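Local coordinates for TRAP solute Binding Protein (Uncultured marine bacterium, PDB 5I7I), which probably captures aromatic acids such as 3-hydroxybenzoate outside the cell membrane and hands them to a TRAP transporter, at residues A92-G97 with G187-A192; P65-G70 with P74-Q79; Q79-V84 with P96-H101; T175-G180 with R231-T236; P36-A41 with P208-P213. One frame throughout, in Å; residues are numbered along the deposited sequence.

Contact 1. Residues A92-G97 with G187-A192. With 3HB (3-hydroxybenzoic acid), chain C.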
# COMPACT_ATOMS: atom_id res chain seq x y z
N ALA A 92 -1.53 -3.97 -4.54
CA ALA A 92 -2.21 -4.10 -5.83
C ALA A 92 -1.23 -3.95 -6.98
O ALA A 92 -1.23 -4.74 -7.93
CB ALA A 92 -3.30 -3.04 -5.96
N GLY A 93 -0.39 -2.93 -6.92
CA GLY A 93 0.54 -2.62 -7.98
C GLY A 93 1.72 -3.55 -8.13
O GLY A 93 2.53 -3.35 -9.04
N TYR A 94 1.87 -4.56 -7.26
CA TYR A 94 2.88 -5.57 -7.54
C TYR A 94 2.57 -6.34 -8.81
O TYR A 94 3.46 -7.00 -9.35
CB TYR A 94 3.02 -6.56 -6.37
CG TYR A 94 3.79 -6.06 -5.15
CD1 TYR A 94 4.30 -4.77 -5.07
CD2 TYR A 94 4.00 -6.92 -4.09
CE1 TYR A 94 4.99 -4.36 -3.96
CE2 TYR A 94 4.69 -6.52 -2.99
CZ TYR A 94 5.18 -5.26 -2.91
OH TYR A 94 5.88 -4.90 -1.77
N THR A 95 1.34 -6.26 -9.31
CA THR A 95 0.94 -6.81 -10.61
C THR A 95 0.53 -5.64 -11.49
O THR A 95 -0.62 -5.17 -11.40
CB THR A 95 -0.23 -7.77 -10.45
OG1 THR A 95 -1.24 -7.23 -9.60
CG2 THR A 95 0.26 -9.08 -9.87
N PRO A 96 1.43 -5.10 -12.31
CA PRO A 96 1.09 -3.92 -13.11
C PRO A 96 -0.09 -4.15 -14.04
O PRO A 96 -0.24 -5.24 -14.60
CB PRO A 96 2.36 -3.65 -13.92
CG PRO A 96 3.13 -4.89 -13.87
CD PRO A 96 2.82 -5.52 -12.55
N GLY A 97 -0.94 -3.13 -14.15
CA GLY A 97 -2.04 -3.11 -15.09
C GLY A 97 -3.26 -3.90 -14.67
O GLY A 97 -4.32 -3.75 -15.30
N GLY A 187 12.03 -0.93 -9.74
CA GLY A 187 10.86 -1.52 -9.10
C GLY A 187 11.19 -2.86 -8.47
O GLY A 187 11.92 -3.66 -9.05
N MET A 188 10.66 -3.11 -7.27
CA MET A 188 10.75 -4.44 -6.67
C MET A 188 9.83 -4.53 -5.45
O MET A 188 9.60 -3.51 -4.78
CB MET A 188 12.18 -4.78 -6.24
CG MET A 188 12.66 -3.94 -5.05
SD MET A 188 14.44 -3.98 -4.82
CE MET A 188 14.94 -3.04 -6.27
N PRO A 189 9.31 -5.71 -5.13
CA PRO A 189 8.60 -5.88 -3.85
C PRO A 189 9.52 -5.60 -2.67
O PRO A 189 10.75 -5.71 -2.76
CB PRO A 189 8.14 -7.34 -3.88
CG PRO A 189 8.05 -7.66 -5.35
CD PRO A 189 9.22 -6.93 -5.96
N VAL A 190 8.92 -5.20 -1.56
CA VAL A 190 9.69 -4.67 -0.44
C VAL A 190 10.68 -5.68 0.16
O VAL A 190 11.74 -5.25 0.64
CB VAL A 190 8.78 -4.00 0.61
CG1 VAL A 190 7.97 -5.01 1.37
CG2 VAL A 190 9.61 -3.14 1.57
N PRO A 191 10.44 -6.99 0.16
CA PRO A 191 11.43 -7.89 0.77
C PRO A 191 12.78 -7.91 0.05
O PRO A 191 13.74 -8.41 0.62
CB PRO A 191 10.76 -9.27 0.73
CG PRO A 191 9.31 -8.97 0.60
CD PRO A 191 9.25 -7.75 -0.27
N ALA A 192 12.85 -7.39 -1.17
CA ALA A 192 14.07 -7.35 -1.97
C ALA A 192 14.91 -6.09 -1.73
O ALA A 192 16.06 -6.03 -2.19
CB ALA A 192 13.71 -7.41 -3.45
C1' 3HB C . 5.91 -1.48 -0.34
O1' 3HB C . 6.37 -0.32 -0.50
O2' 3HB C . 6.07 -2.35 -1.24
C1 3HB C . 5.20 -1.86 0.95
C2 3HB C . 4.88 -0.86 1.87
C3 3HB C . 4.25 -1.19 3.05
C4 3HB C . 3.95 -2.50 3.33
C5 3HB C . 4.27 -3.49 2.41
C6 3HB C . 4.89 -3.18 1.22
O3 3HB C . 3.94 -0.19 3.94
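In the ligand-binding cleft of this TRAP solute-binding protein, Tyr94 reaches over to Pro189 and Val190. The ring lies under Pro189. The proline CB stands over one face in a CH-pi contact, 4.0 Å from the centroid of the Tyr94 ring and 27° off its normal. Pro189 CG also lies above the centre of that face. The nearest carbons are Tyr94 CE2 and Pro189 CB, 3.7 Å apart.

Val190 N donates to Tyr94 OH over 3.1 Å, with a nearly straight N-H...O angle of 162°. Tyr94 OH in turn donates to carboxylate oxygen O2' of 3-hydroxybenzoate over 2.6 Å, and this oxygen lies at the ring edge, near its plane. The backbone N-H probably helps position the hydroxyl that bonds the ligand. Tyr94 CG is anti to its own carbonyl carbon (chi1 -77°), and this carries the long ring out of a 3-10 turn toward the ligand.

The two segments follow strands of different sheets. Strand 87-91 leads into the turn of Tyr94, and strand 184-187 leads into the loop of Val190. The contact thus spans the two lobes that close on the solute in this family.

Val190 adds an apolar wall. Its CG1 is 3.6 Å from ligand C6 and 3.8 Å from Tyr94 OH. Arg168 also hydrogen-bonds the ligand through NH2, and Met188 O accepts a bond from the same nitrogen.

Contact 2. Residues P65-G70 with P74-Q79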
# COMPACT_ATOMS: atom_id res chain seq x y z
N PRO A 65 2.82 -16.38 6.48
CA PRO A 65 3.56 -15.19 6.06
C PRO A 65 4.74 -15.59 5.18
O PRO A 65 4.98 -16.77 4.92
CB PRO A 65 4.05 -14.63 7.40
CG PRO A 65 4.34 -15.85 8.18
CD PRO A 65 3.25 -16.84 7.81
N ALA A 66 5.49 -14.59 4.71
CA ALA A 66 6.78 -14.83 4.04
C ALA A 66 6.66 -15.83 2.89
O ALA A 66 7.57 -16.61 2.63
CB ALA A 66 7.85 -15.25 5.05
N MET A 67 5.54 -15.79 2.17
CA MET A 67 5.28 -16.69 1.03
C MET A 67 5.47 -18.18 1.39
O MET A 67 5.93 -18.99 0.57
CB MET A 67 6.10 -16.31 -0.20
CG MET A 67 5.86 -14.89 -0.69
SD MET A 67 4.15 -14.44 -1.06
CE MET A 67 3.78 -15.66 -2.34
N GLN A 68 5.04 -18.55 2.59
CA GLN A 68 5.21 -19.90 3.11
C GLN A 68 4.34 -20.95 2.44
O GLN A 68 4.45 -22.13 2.80
CB GLN A 68 4.93 -19.92 4.61
CG GLN A 68 6.09 -19.55 5.47
CD GLN A 68 5.70 -19.55 6.94
OE1 GLN A 68 4.69 -20.14 7.33
NE2 GLN A 68 6.51 -18.90 7.76
N LEU A 69 3.46 -20.58 1.51
CA LEU A 69 2.76 -21.55 0.68
C LEU A 69 3.27 -21.57 -0.75
O LEU A 69 2.71 -22.28 -1.60
CB LEU A 69 1.24 -21.33 0.73
CG LEU A 69 0.62 -21.56 2.12
CD1 LEU A 69 -0.85 -21.22 2.10
CD2 LEU A 69 0.80 -23.00 2.60
N GLY A 70 4.34 -20.83 -1.05
CA GLY A 70 5.01 -20.90 -2.33
C GLY A 70 4.65 -19.72 -3.21
O GLY A 70 3.63 -19.06 -3.04
N PRO A 74 3.84 -11.17 -6.51
CA PRO A 74 2.81 -10.83 -7.50
C PRO A 74 1.80 -11.93 -7.70
O PRO A 74 0.70 -11.66 -8.19
CB PRO A 74 3.61 -10.56 -8.78
CG PRO A 74 4.97 -10.25 -8.31
CD PRO A 74 5.18 -11.14 -7.11
N GLN A 75 2.13 -13.16 -7.33
CA GLN A 75 1.21 -14.28 -7.54
C GLN A 75 0.10 -14.36 -6.50
O GLN A 75 -0.85 -15.12 -6.72
CB GLN A 75 1.98 -15.59 -7.57
CG GLN A 75 3.01 -15.66 -8.64
CD GLN A 75 3.72 -16.96 -8.65
OE1 GLN A 75 4.73 -17.12 -7.97
NE2 GLN A 75 3.18 -17.92 -9.38
N LEU A 76 0.19 -13.60 -5.41
CA LEU A 76 -0.83 -13.69 -4.38
C LEU A 76 -2.23 -13.44 -4.94
O LEU A 76 -3.17 -14.16 -4.59
CB LEU A 76 -0.52 -12.73 -3.22
CG LEU A 76 0.67 -13.13 -2.34
CD1 LEU A 76 1.13 -11.93 -1.51
CD2 LEU A 76 0.29 -14.31 -1.47
N VAL A 77 -2.39 -12.46 -5.82
CA VAL A 77 -3.72 -12.20 -6.38
C VAL A 77 -4.20 -13.39 -7.21
O VAL A 77 -5.40 -13.69 -7.23
CB VAL A 77 -3.80 -10.88 -7.17
CG1 VAL A 77 -3.72 -9.69 -6.24
CG2 VAL A 77 -2.72 -10.80 -8.23
N ASP A 78 -3.30 -14.06 -7.93
CA ASP A 78 -3.71 -15.22 -8.71
C ASP A 78 -4.12 -16.36 -7.79
O ASP A 78 -5.14 -17.02 -8.02
CB ASP A 78 -2.58 -15.68 -9.63
CG ASP A 78 -2.18 -14.63 -10.63
OD1 ASP A 78 -3.04 -13.80 -11.01
OD2 ASP A 78 -1.00 -14.64 -11.05
N GLN A 79 -3.33 -16.59 -6.75
CA GLN A 79 -3.61 -17.67 -5.80
C GLN A 79 -4.99 -17.51 -5.17
O GLN A 79 -5.76 -18.47 -5.08
CB GLN A 79 -2.53 -17.72 -4.73
CG GLN A 79 -1.18 -18.14 -5.25
CD GLN A 79 -0.11 -18.11 -4.20
OE1 GLN A 79 -0.27 -17.46 -3.17
NE2 GLN A 79 1.00 -18.78 -4.44
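Met67 lays the end of its thioether against the branched end of Leu76. Met67 CE is 3.8 Å from Leu76 CD2. The sulfur follows just behind, with Met67 SD 3.9 Å from Leu76 CG and 4.0 Å from Leu76 CD1. Both branches of the leucine are therefore touched, and the two side chains run at a slant to each other. The methionine is curled, not extended. Each of its three torsions is close to -60°, and the repeated bend swings SD and CE toward the helix.

A single polar bond stands beside this apolar patch. Gln79 NE2 donates to Gly70 O over 3.0 Å, with an N-H...O angle of 158°. The acceptor lies in the amide plane of Gln79. Seen from the carbonyl, however, the nitrogen stands well above the plane, 42° out of it. Gln79 is extended beyond CG, which lets it span the gap to the loop. Its other amide atom, OE1, is bonded to His30 ND1, so both ends of the group are held and its rotation is fixed.

The loop side is shaped by a type I beta turn from Met67 to Gly70, closed by Gly70 N to Met67 O at 2.9 Å. Gly70 ends the turn with backbone angles that would press a CB against the carbonyl O of Leu69, which calls for glycine.

The contact packs the loop after strand 59-64 back on helix 76-82. Leu76 also rests on His30 of strand 25-31 and on Val88 and Thr90 of strand 87-91, and Met67 touches His30 too.

Contact 3. Residues Q79-V84 with P96-H101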
# COMPACT_ATOMS: atom_id res chain seq x y z
N GLN A 79 -3.33 -16.59 -6.75
CA GLN A 79 -3.61 -17.67 -5.80
C GLN A 79 -4.99 -17.51 -5.17
O GLN A 79 -5.76 -18.47 -5.08
CB GLN A 79 -2.53 -17.72 -4.73
CG GLN A 79 -1.18 -18.14 -5.25
CD GLN A 79 -0.11 -18.11 -4.20
OE1 GLN A 79 -0.27 -17.46 -3.17
NE2 GLN A 79 1.00 -18.78 -4.44
N VAL A 80 -5.32 -16.29 -4.74
CA VAL A 80 -6.61 -16.08 -4.10
C VAL A 80 -7.74 -16.12 -5.13
O VAL A 80 -8.84 -16.63 -4.84
CB VAL A 80 -6.63 -14.81 -3.22
CG1 VAL A 80 -6.79 -13.53 -4.04
CG2 VAL A 80 -7.74 -14.92 -2.21
N ARG A 81 -7.51 -15.59 -6.34
CA ARG A 81 -8.53 -15.62 -7.38
C ARG A 81 -8.92 -17.05 -7.69
O ARG A 81 -10.10 -17.39 -7.80
CB ARG A 81 -8.01 -14.94 -8.65
CG ARG A 81 -8.99 -14.93 -9.83
CD ARG A 81 -8.27 -14.57 -11.16
NE ARG A 81 -7.21 -15.54 -11.43
CZ ARG A 81 -6.18 -15.34 -12.25
NH1 ARG A 81 -6.05 -14.20 -12.91
NH2 ARG A 81 -5.27 -16.29 -12.41
N ASP A 82 -7.92 -17.92 -7.82
CA ASP A 82 -8.09 -19.29 -8.30
C ASP A 82 -8.34 -20.29 -7.18
O ASP A 82 -8.59 -21.46 -7.48
CB ASP A 82 -6.84 -19.72 -9.08
CG ASP A 82 -6.64 -18.90 -10.34
OD1 ASP A 82 -7.62 -18.34 -10.85
OD2 ASP A 82 -5.48 -18.83 -10.81
N GLY A 83 -8.30 -19.86 -5.93
CA GLY A 83 -8.61 -20.76 -4.84
C GLY A 83 -7.44 -21.58 -4.34
O GLY A 83 -7.66 -22.52 -3.56
N VAL A 84 -6.23 -21.28 -4.80
CA VAL A 84 -5.03 -21.92 -4.27
C VAL A 84 -4.93 -21.66 -2.78
O VAL A 84 -4.53 -22.52 -1.99
CB VAL A 84 -3.80 -21.40 -5.03
CG1 VAL A 84 -2.52 -21.98 -4.45
CG2 VAL A 84 -3.93 -21.70 -6.51
N PRO A 96 1.43 -5.10 -12.31
CA PRO A 96 1.09 -3.92 -13.11
C PRO A 96 -0.09 -4.15 -14.04
O PRO A 96 -0.24 -5.24 -14.60
CB PRO A 96 2.36 -3.65 -13.92
CG PRO A 96 3.13 -4.89 -13.87
CD PRO A 96 2.82 -5.52 -12.55
N GLY A 97 -0.94 -3.13 -14.15
CA GLY A 97 -2.04 -3.11 -15.09
C GLY A 97 -3.26 -3.90 -14.67
O GLY A 97 -4.32 -3.75 -15.30
N ARG A 98 -3.17 -4.71 -13.62
CA ARG A 98 -4.26 -5.60 -13.27
C ARG A 98 -5.42 -4.88 -12.59
O ARG A 98 -6.57 -5.32 -12.72
CB ARG A 98 -3.71 -6.68 -12.33
CG ARG A 98 -4.69 -7.77 -11.98
CD ARG A 98 -4.47 -9.03 -12.79
NE ARG A 98 -5.05 -10.19 -12.11
CZ ARG A 98 -4.38 -11.26 -11.67
NH1 ARG A 98 -3.07 -11.37 -11.86
NH2 ARG A 98 -5.04 -12.23 -11.05
N PHE A 99 -5.15 -3.79 -11.89
CA PHE A 99 -6.17 -3.05 -11.13
C PHE A 99 -6.06 -1.59 -11.52
O PHE A 99 -5.59 -0.74 -10.74
CB PHE A 99 -6.00 -3.27 -9.62
CG PHE A 99 -5.91 -4.73 -9.25
CD1 PHE A 99 -7.04 -5.53 -9.23
CD2 PHE A 99 -4.68 -5.29 -8.94
CE1 PHE A 99 -6.95 -6.87 -8.90
CE2 PHE A 99 -4.59 -6.62 -8.61
CZ PHE A 99 -5.72 -7.42 -8.58
N PRO A 100 -6.48 -1.25 -12.74
CA PRO A 100 -6.13 0.07 -13.29
C PRO A 100 -6.80 1.22 -12.57
O PRO A 100 -6.22 2.30 -12.45
CB PRO A 100 -6.58 -0.02 -14.75
CG PRO A 100 -7.62 -1.12 -14.76
CD PRO A 100 -7.12 -2.12 -13.73
N HIS A 101 -8.03 1.03 -12.08
CA HIS A 101 -8.68 2.12 -11.37
C HIS A 101 -7.87 2.54 -10.15
O HIS A 101 -7.83 3.73 -9.80
CB HIS A 101 -10.08 1.72 -10.91
CG HIS A 101 -11.08 1.60 -12.01
ND1 HIS A 101 -11.19 0.47 -12.79
CD2 HIS A 101 -12.08 2.42 -12.41
CE1 HIS A 101 -12.17 0.63 -13.67
NE2 HIS A 101 -12.74 1.80 -13.44
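Arg81 and Arg98 meet only through their guanidinium groups, and the rest of the two segments stands apart. Arg98 NH2 comes over one face of the Arg81 guanidinium, and the two planes are 23° apart. The modelled gap from Arg81 NH1 to Arg98 NH2 is 2.9 Å. It joins two donors and rests on one of two conformers of Arg98, so the exact closeness is doubtful.

The firm part lies within segment 79-84, where Arg81 grips Asp82 side-on with two nitrogens. Arg81 NE reaches Asp82 OD1 at 2.9 Å, and Arg81 NH2 reaches Asp82 OD2 at 3.0 Å with a nearly straight angle of 176°. Arg98 CG lies over the Phe99 ring, 3.5 Å above its plane and toward the rim.

The looser part is the meeting of the two arginine ends, a surface contact. Here helix 76-82 faces the loop after strand 87-91.

Asp78 lies by both arginines. In the modelled conformer Arg98 NH2 forms a salt bridge with Asp78 OD1. The same oxygen makes a long, weak ion pair with Arg81 NH1. Together with Asp82, Asp78 probably offsets the two positive charges.

Contact 4. Residues T175-G180 with R231-T236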
# COMPACT_ATOMS: atom_id res chain seq x y z
N THR A 175 7.24 4.28 -9.46
CA THR A 175 8.54 4.45 -10.11
C THR A 175 8.49 5.57 -11.14
O THR A 175 9.45 6.32 -11.29
CB THR A 175 9.04 3.14 -10.73
OG1 THR A 175 8.05 2.56 -11.59
CG2 THR A 175 9.39 2.14 -9.63
N LYS A 176 7.38 5.69 -11.87
CA LYS A 176 7.25 6.83 -12.77
C LYS A 176 7.31 8.15 -12.02
O LYS A 176 7.89 9.13 -12.52
CB LYS A 176 5.98 6.70 -13.60
CG LYS A 176 6.08 5.64 -14.65
CD LYS A 176 4.82 5.55 -15.47
CE LYS A 176 4.98 4.57 -16.59
NZ LYS A 176 3.69 4.34 -17.28
N MET A 177 6.74 8.20 -10.82
CA MET A 177 6.86 9.41 -10.01
C MET A 177 8.32 9.70 -9.69
O MET A 177 8.78 10.84 -9.81
CB MET A 177 6.08 9.24 -8.71
CG MET A 177 6.18 10.46 -7.86
SD MET A 177 5.37 10.31 -6.30
CE MET A 177 6.52 9.25 -5.46
N LEU A 178 9.05 8.66 -9.29
CA LEU A 178 10.46 8.83 -8.98
C LEU A 178 11.24 9.33 -10.20
O LEU A 178 12.07 10.23 -10.08
CB LEU A 178 11.04 7.52 -8.46
CG LEU A 178 10.61 7.16 -7.04
CD1 LEU A 178 10.96 5.72 -6.77
CD2 LEU A 178 11.28 8.07 -6.04
N GLU A 179 10.95 8.79 -11.38
CA GLU A 179 11.58 9.33 -12.59
C GLU A 179 11.24 10.80 -12.77
O GLU A 179 12.10 11.60 -13.17
CB GLU A 179 11.13 8.51 -13.80
CG GLU A 179 11.95 8.75 -15.04
CD GLU A 179 11.65 10.08 -15.73
OE1 GLU A 179 12.57 10.68 -16.34
OE2 GLU A 179 10.49 10.52 -15.64
N GLY A 180 9.99 11.19 -12.48
CA GLY A 180 9.59 12.56 -12.71
C GLY A 180 10.20 13.51 -11.72
O GLY A 180 10.26 14.72 -11.98
N ARG A 231 -0.95 16.95 2.14
CA ARG A 231 -0.93 15.85 1.17
C ARG A 231 0.47 15.28 1.09
O ARG A 231 1.43 16.01 0.81
CB ARG A 231 -1.43 16.31 -0.20
CG ARG A 231 -2.90 16.64 -0.24
CD ARG A 231 -3.76 15.41 -0.00
NE ARG A 231 -5.20 15.67 -0.15
CZ ARG A 231 -5.98 16.18 0.80
NH1 ARG A 231 -7.28 16.38 0.58
NH2 ARG A 231 -5.48 16.46 1.99
N GLY A 232 0.59 13.99 1.35
CA GLY A 232 1.88 13.34 1.36
C GLY A 232 2.33 12.96 -0.03
O GLY A 232 1.64 13.14 -1.03
N LEU A 233 3.55 12.44 -0.10
CA LEU A 233 4.20 12.21 -1.39
C LEU A 233 3.41 11.26 -2.26
O LEU A 233 3.16 11.55 -3.44
CB LEU A 233 5.61 11.67 -1.14
CG LEU A 233 6.51 11.53 -2.34
CD1 LEU A 233 6.83 12.93 -2.90
CD2 LEU A 233 7.79 10.77 -1.96
N TYR A 234 3.00 10.12 -1.71
CA TYR A 234 2.28 9.10 -2.44
C TYR A 234 1.82 8.08 -1.42
O TYR A 234 2.31 8.03 -0.28
CB TYR A 234 3.16 8.38 -3.49
CG TYR A 234 4.06 7.37 -2.80
CD1 TYR A 234 5.22 7.77 -2.16
CD2 TYR A 234 3.71 6.02 -2.73
CE1 TYR A 234 6.01 6.86 -1.47
CE2 TYR A 234 4.50 5.10 -2.02
CZ TYR A 234 5.64 5.53 -1.40
OH TYR A 234 6.43 4.67 -0.65
N THR A 235 0.88 7.24 -1.85
CA THR A 235 0.63 5.98 -1.16
C THR A 235 0.39 4.93 -2.23
O THR A 235 0.31 5.24 -3.42
CB THR A 235 -0.56 6.08 -0.20
OG1 THR A 235 -0.59 4.90 0.59
CG2 THR A 235 -1.88 6.17 -0.94
N THR A 236 0.27 3.68 -1.79
CA THR A 236 -0.05 2.61 -2.73
C THR A 236 -1.11 1.69 -2.13
O THR A 236 -1.05 1.37 -0.93
CB THR A 236 1.20 1.84 -3.21
OG1 THR A 236 0.94 1.13 -4.42
CG2 THR A 236 1.72 0.87 -2.15
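The backbones of Met177 and Tyr234 come closest here, with their CA atoms 8.9 Å apart, where helix 172-180 faces an irregular connecting segment. Met177 covers most of that distance. It leaves the helix toward the segment, extended at its first two torsions, with CG anti to the backbone N (chi1 180°). It then bends at chi3 (74°), and the bend tucks methyl CE between two neighbours.

Met177 CE is 3.8 Å from Tyr234 CD1. The methyl comes to the ring obliquely, and the two side chains cross at about a right angle. On the other side chain, Met177 CE is 3.9 Å from Leu233 CG and 4.0 Å from Leu233 CD2. The sulfur keeps closer to the backbone, with Met177 SD 3.8 Å from Leu233 O and 4.1 Å from Tyr234 CB. All three residues are buried, and the contact is purely one of packing.

Segment 231-236 belongs to the connection from strand 223-227 of the six-stranded sheet to strand 237-243 of the five-stranded one. It is thus part of one of the connections between the two lobes, and Met177 packs on it from a helix that follows strand 166-169 of the six-stranded sheet. Leu233 CG lies at the edge of the Tyr234 ring, in its plane.

The Tyr234 ring meets that of His144 nearly at right angles, and His144 lines the 3-hydroxybenzoate pocket. Tyr234 also touches Val206 of strand 204-207. Backbone bonds join Leu233 to Phe109 and Tyr234 to Gly147.

Contact 5. Residues P36-A41 with P208-P213. With 3HB (3-hydroxybenzoic acid), chain C.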
# COMPACT_ATOMS: atom_id res chain seq x y z
N PRO A 36 6.54 -10.84 11.85
CA PRO A 36 6.52 -9.62 12.69
C PRO A 36 6.00 -8.37 12.00
O PRO A 36 5.74 -7.37 12.69
CB PRO A 36 7.99 -9.43 13.08
CG PRO A 36 8.63 -10.71 12.80
CD PRO A 36 7.90 -11.36 11.68
N ALA A 37 5.87 -8.36 10.69
CA ALA A 37 5.43 -7.15 10.03
C ALA A 37 4.04 -6.78 10.53
O ALA A 37 3.20 -7.63 10.80
CB ALA A 37 5.38 -7.36 8.51
N ASN A 38 3.78 -5.48 10.58
CA ASN A 38 2.48 -5.00 11.05
C ASN A 38 1.31 -5.65 10.32
O ASN A 38 0.30 -6.00 10.95
CB ASN A 38 2.40 -3.49 10.91
CG ASN A 38 3.37 -2.79 11.82
OD1 ASN A 38 3.51 -3.13 13.01
ND2 ASN A 38 4.08 -1.82 11.27
N SER A 39 1.41 -5.79 8.99
CA SER A 39 0.30 -6.36 8.24
C SER A 39 -0.12 -7.71 8.78
O SER A 39 -1.31 -8.04 8.78
CB SER A 39 0.62 -6.43 6.75
OG SER A 39 1.71 -7.30 6.50
N ASN A 40 0.84 -8.51 9.25
CA ASN A 40 0.51 -9.81 9.82
C ASN A 40 0.21 -9.69 11.31
O ASN A 40 -0.88 -10.03 11.76
CB ASN A 40 1.67 -10.78 9.60
CG ASN A 40 1.86 -11.16 8.15
OD1 ASN A 40 0.90 -11.44 7.44
ND2 ASN A 40 3.10 -11.12 7.70
N ALA A 41 1.14 -9.15 12.08
CA ALA A 41 1.04 -9.25 13.53
C ALA A 41 -0.01 -8.32 14.11
O ALA A 41 -0.61 -8.64 15.14
CB ALA A 41 2.40 -8.95 14.17
N PRO A 208 6.69 3.91 3.43
CA PRO A 208 6.34 4.53 4.70
C PRO A 208 7.26 3.99 5.79
O PRO A 208 8.00 3.03 5.60
CB PRO A 208 4.89 4.08 4.92
CG PRO A 208 4.86 2.72 4.28
CD PRO A 208 5.78 2.79 3.08
N TRP A 209 7.22 4.62 6.96
CA TRP A 209 8.06 4.15 8.06
C TRP A 209 7.69 2.72 8.46
O TRP A 209 8.57 1.95 8.85
CB TRP A 209 7.89 5.04 9.27
CG TRP A 209 8.33 6.46 9.18
CD1 TRP A 209 7.53 7.56 9.25
CD2 TRP A 209 9.67 6.95 9.09
NE1 TRP A 209 8.28 8.70 9.20
CE2 TRP A 209 9.60 8.35 9.10
CE3 TRP A 209 10.93 6.34 9.01
CZ2 TRP A 209 10.73 9.15 9.04
CZ3 TRP A 209 12.04 7.13 8.96
CH2 TRP A 209 11.94 8.53 8.97
N GLU A 210 6.40 2.37 8.43
CA GLU A 210 5.91 1.22 9.20
C GLU A 210 6.52 -0.09 8.75
O GLU A 210 6.67 -1.00 9.56
CB GLU A 210 4.38 1.14 9.11
CG GLU A 210 3.82 0.79 7.73
CD GLU A 210 3.60 -0.69 7.49
OE1 GLU A 210 3.28 -1.06 6.33
OE2 GLU A 210 3.72 -1.50 8.44
N ILE A 211 6.85 -0.21 7.46
CA ILE A 211 7.38 -1.46 6.90
C ILE A 211 8.87 -1.60 7.16
O ILE A 211 9.41 -2.70 7.01
CB ILE A 211 7.01 -1.57 5.40
CG1 ILE A 211 7.26 -2.98 4.85
CG2 ILE A 211 7.76 -0.54 4.58
CD1 ILE A 211 6.45 -4.07 5.53
N MET A 212 9.55 -0.52 7.54
CA MET A 212 11.01 -0.54 7.49
C MET A 212 11.62 -1.45 8.53
O MET A 212 12.56 -2.19 8.19
CB MET A 212 11.55 0.89 7.60
CG MET A 212 11.22 1.72 6.41
SD MET A 212 11.73 3.44 6.52
CE MET A 212 13.50 3.31 6.51
N PRO A 213 11.18 -1.45 9.78
CA PRO A 213 11.92 -2.24 10.78
C PRO A 213 11.84 -3.73 10.52
O PRO A 213 12.75 -4.47 10.91
CB PRO A 213 11.26 -1.83 12.10
CG PRO A 213 10.72 -0.45 11.83
CD PRO A 213 10.20 -0.55 10.42
C1' 3HB C . 5.91 -1.48 -0.34
O1' 3HB C . 6.37 -0.32 -0.50
O2' 3HB C . 6.07 -2.35 -1.24
C1 3HB C . 5.20 -1.86 0.95
C2 3HB C . 4.88 -0.86 1.87
C3 3HB C . 4.25 -1.19 3.05
C4 3HB C . 3.95 -2.50 3.33
C5 3HB C . 4.27 -3.49 2.41
C6 3HB C . 4.89 -3.18 1.22
O3 3HB C . 3.94 -0.19 3.94
O HOH W 1 5.87 -3.86 9.30
O HOH W 2 3.45 -4.14 7.55
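Asn38 and Glu210 join across the ligand cleft of the two-lobed solute-binding fold. Asn38 opens helix 38-54, and Glu210 lies in the loop after strand 204-207.

The direct hydrogen bond runs from Asn38 ND2 to Glu210 OE2, 2.9 Å long and nearly straight at 168°. The acceptor lies in the amide plane of Asn38. It uses its anti lone pair, away from OE1, and the amide and carboxylate planes are 35° apart.

Two waters add bridges. One accepts from Asn38 N and donates to Glu210 O. The other accepts from Ser39 N and donates to Glu210 OE2 at 2.8 Å. OE2 is thus held by a side chain and a water, which probably steadies the carboxylate as it faces the ligand. The bend of Glu210 at chi2 (92°) helps bring the carboxylate between Asn38 and the ligand.

The apolar contacts fall on the ligand. Ile211 CB lies 3.6 Å from ring carbon C3 of 3-hydroxybenzoate, and Ile211 CD1 lies 3.7 Å from C4.

The ligand hydroxyl has its own neighbours. Pro208 CG lies 3.1 Å from the ligand O3. The ligand hydroxyl O3 donates to Glu210 OE1 at 2.6 Å.

In the fold
Contacts 1 and 5 lie across the cleft and bond the carboxylate and the hydroxyl of 3-hydroxybenzoate. Their centres are about 16 Å apart, and Val190 of one packs on Ile211 of the other. Contact 5 joins the most distant parts of the sequence and encloses contacts 1, 2 and 3 along the chain. Contacts 2 and 3 come in series, centres about 12 Å apart, and share helix 76-82 and Gln79. Contact 3 then shares Pro96 and Gly97 with contact 1. Contacts 4 and 2 have centres about 26 Å apart, on opposite sides of the chain's centre, and contact 4 crosses contacts 1 and 5 in sequence. Contact 1 touches all the others, linking both lobes.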